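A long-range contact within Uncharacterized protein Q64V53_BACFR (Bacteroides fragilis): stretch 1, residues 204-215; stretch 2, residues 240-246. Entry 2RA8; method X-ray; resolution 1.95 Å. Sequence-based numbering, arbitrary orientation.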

# COMPACT_ATOMS: atom_id res chain seq x y z
N GLY A 204 -11.28 6.64 16.24
CA GLY A 204 -12.06 6.39 17.40
C GLY A 204 -13.37 7.13 17.19
O GLY A 204 -13.44 8.35 17.30
N LEU A 205 -14.44 6.39 17.06
CA LEU A 205 -15.64 7.07 16.55
C LEU A 205 -16.45 7.64 17.73
O LEU A 205 -16.91 6.88 18.59
CB LEU A 205 -16.49 6.17 15.64
CG LEU A 205 -17.76 6.80 14.98
CD1 LEU A 205 -17.50 7.44 13.58
CD2 LEU A 205 -18.77 5.56 14.81
N PRO A 206 -16.62 9.03 17.74
CA PRO A 206 -17.34 9.66 18.85
C PRO A 206 -18.82 9.31 18.85
O PRO A 206 -19.39 9.00 17.80
CB PRO A 206 -17.12 11.15 18.61
CG PRO A 206 -15.82 11.20 17.88
CD PRO A 206 -15.96 10.05 16.91
N ASP A 207 -19.44 9.35 20.02
CA ASP A 207 -20.87 9.05 20.13
C ASP A 207 -21.68 10.10 19.39
O ASP A 207 -22.80 9.83 18.94
CB ASP A 207 -21.30 9.01 21.61
CG ASP A 207 -21.01 7.67 22.26
OD1 ASP A 207 -21.08 7.59 23.51
OD2 ASP A 207 -20.74 6.69 21.54
N SER A 208 -21.13 11.30 19.26
CA SER A 208 -21.82 12.38 18.56
C SER A 208 -22.11 12.00 17.13
O SER A 208 -23.17 12.31 16.59
CB SER A 208 -21.00 13.67 18.60
OG SER A 208 -19.65 13.43 18.25
N VAL A 209 -21.16 11.32 16.49
CA VAL A 209 -21.34 10.89 15.11
C VAL A 209 -22.45 9.88 15.00
O VAL A 209 -23.32 9.99 14.13
CB VAL A 209 -20.03 10.28 14.56
CG1 VAL A 209 -20.26 9.75 13.16
CG2 VAL A 209 -18.92 11.34 14.57
N VAL A 210 -22.44 8.88 15.88
CA VAL A 210 -23.49 7.86 15.86
C VAL A 210 -24.85 8.49 16.09
O VAL A 210 -25.85 8.10 15.46
CB VAL A 210 -23.24 6.78 16.93
CG1 VAL A 210 -24.35 5.74 16.87
CG2 VAL A 210 -21.89 6.11 16.70
N GLU A 211 -24.91 9.48 16.98
CA GLU A 211 -26.17 10.14 17.28
C GLU A 211 -26.68 10.93 16.10
O GLU A 211 -27.89 11.06 15.91
CB GLU A 211 -26.01 11.05 18.51
CG GLU A 211 -25.72 10.25 19.78
CD GLU A 211 -25.71 11.11 21.03
OE1 GLU A 211 -26.79 11.58 21.44
OE2 GLU A 211 -24.62 11.31 21.60
N ASP A 212 -25.77 11.47 15.30
CA ASP A 212 -26.18 12.19 14.11
C ASP A 212 -26.86 11.21 13.18
O ASP A 212 -27.91 11.51 12.61
CB ASP A 212 -24.98 12.83 13.40
CG ASP A 212 -24.47 14.07 14.10
OD1 ASP A 212 -25.26 14.69 14.85
OD2 ASP A 212 -23.29 14.44 13.91
N ILE A 213 -26.28 10.03 13.04
CA ILE A 213 -26.87 9.01 12.18
C ILE A 213 -28.23 8.59 12.70
O ILE A 213 -29.21 8.58 11.95
CB ILE A 213 -25.94 7.79 12.08
CG1 ILE A 213 -24.58 8.24 11.53
CG2 ILE A 213 -26.55 6.74 11.18
CD1 ILE A 213 -23.50 7.19 11.62
N LEU A 214 -28.30 8.26 13.99
CA LEU A 214 -29.56 7.83 14.60
C LEU A 214 -30.60 8.92 14.48
O LEU A 214 -31.80 8.64 14.34
CB LEU A 214 -29.35 7.51 16.08
CG LEU A 214 -28.22 6.57 16.50
CD1 LEU A 214 -28.40 6.20 17.98
CD2 LEU A 214 -28.23 5.33 15.65
N GLY A 215 -30.15 10.17 14.54
CA GLY A 215 -31.06 11.29 14.43
C GLY A 215 -31.45 11.65 13.01
O GLY A 215 -32.32 12.50 12.80
N ASN A 240 -22.75 -0.43 23.01
CA ASN A 240 -24.20 -0.54 22.89
C ASN A 240 -24.82 0.57 22.07
O ASN A 240 -25.99 0.49 21.69
CB ASN A 240 -24.85 -0.58 24.28
CG ASN A 240 -24.63 -1.91 24.99
OD1 ASN A 240 -24.84 -2.98 24.41
ND2 ASN A 240 -24.21 -1.85 26.25
N VAL A 241 -24.02 1.59 21.79
CA VAL A 241 -24.48 2.73 21.02
C VAL A 241 -24.84 2.34 19.60
O VAL A 241 -25.76 2.89 19.00
CB VAL A 241 -23.39 3.83 20.99
CG1 VAL A 241 -22.15 3.31 20.29
CG2 VAL A 241 -23.91 5.08 20.32
N PHE A 242 -24.12 1.36 19.07
CA PHE A 242 -24.34 0.90 17.70
C PHE A 242 -25.58 0.03 17.54
O PHE A 242 -26.20 -0.01 16.47
CB PHE A 242 -23.12 0.12 17.22
CG PHE A 242 -21.85 0.92 17.22
CD1 PHE A 242 -21.69 2.01 16.37
CD2 PHE A 242 -20.80 0.58 18.07
CE1 PHE A 242 -20.50 2.75 16.37
CE2 PHE A 242 -19.62 1.30 18.06
CZ PHE A 242 -19.47 2.39 17.22
N ARG A 243 -25.98 -0.64 18.62
CA ARG A 243 -27.11 -1.54 18.57
C ARG A 243 -28.37 -1.04 17.88
O ARG A 243 -28.94 -1.75 17.05
CB ARG A 243 -27.45 -2.04 19.99
CG ARG A 243 -26.37 -2.98 20.59
CD ARG A 243 -26.80 -3.58 21.93
NE ARG A 243 -26.63 -5.04 21.95
CZ ARG A 243 -25.51 -5.67 22.32
NH1 ARG A 243 -24.45 -4.97 22.71
NH2 ARG A 243 -25.46 -6.99 22.28
N PRO A 244 -28.83 0.18 18.19
CA PRO A 244 -30.04 0.66 17.52
C PRO A 244 -29.96 0.75 16.00
O PRO A 244 -30.99 0.82 15.32
CB PRO A 244 -30.28 2.03 18.16
CG PRO A 244 -29.75 1.83 19.55
CD PRO A 244 -28.45 1.08 19.30
N LEU A 245 -28.74 0.74 15.46
CA LEU A 245 -28.52 0.80 14.01
C LEU A 245 -28.97 -0.47 13.33
O LEU A 245 -29.33 -0.46 12.15
CB LEU A 245 -27.03 1.01 13.70
CG LEU A 245 -26.40 2.34 14.09
CD1 LEU A 245 -24.88 2.22 14.09
CD2 LEU A 245 -26.85 3.42 13.11
N PHE A 246 -28.94 -1.57 14.07
CA PHE A 246 -29.33 -2.87 13.54
C PHE A 246 -30.85 -3.00 13.55
O PHE A 246 -31.40 -3.86 14.24
CB PHE A 246 -28.69 -3.98 14.39
CG PHE A 246 -27.18 -4.06 14.28
CD1 PHE A 246 -26.59 -5.13 13.61
CD2 PHE A 246 -26.37 -3.10 14.86
CE1 PHE A 246 -25.19 -5.23 13.53
CE2 PHE A 246 -24.98 -3.20 14.78
CZ PHE A 246 -24.39 -4.26 14.12

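Stretch 1 enters through an extended Leu205 and Pro206, the latter at the N-cap position, and continues from Asp207 as a helix with hydrogen bonds such as Leu214 N to Val210 O (2.9 Å). Stretch 2 is tightly coiled: Asn240 to Phe242 have helical torsions, and a 3-10 segment spans Arg243 to Leu245, with Leu245 N hydrogen-bonded to Phe242 O (2.8 Å). CA atoms lie 7.3 Å apart for Asp207 and Val241, 7.2 Å for Val210 and Phe242, and 7.1 Å for Leu214 and Leu245. No hydrogen bond crosses the gap; apolar packing fills it, burying 370 Å² in total. Leu205, Val210, Ile213, Phe242 and Leu245 are buried, where apolar side chains need no hydrogen-bonding partner.

Val210 is central. Its CB points toward stretch 2; CG1 makes the closest contact to Val241, at CG2 (3.5 Å), and CG2 that to Phe242, at CE1 (3.7 Å). The CA-to-CB bond of Phe242 points away, yet chi1 in m brings the ring back, where Leu205 CD2 touches its edge at CE1 (3.7 Å). Farther along, Leu245 CD2 receives Leu214 CD2 at 3.5 Å and Ile213 CG2 at 3.9 Å; the CA-to-CB bonds of both leucines point sideways, but their side-chain ends (each m, t) come nearer and meet. Partly exposed Asp207 has OD2 3.8 Å from Val241 CG2, its carboxylate making only van der Waals contact there.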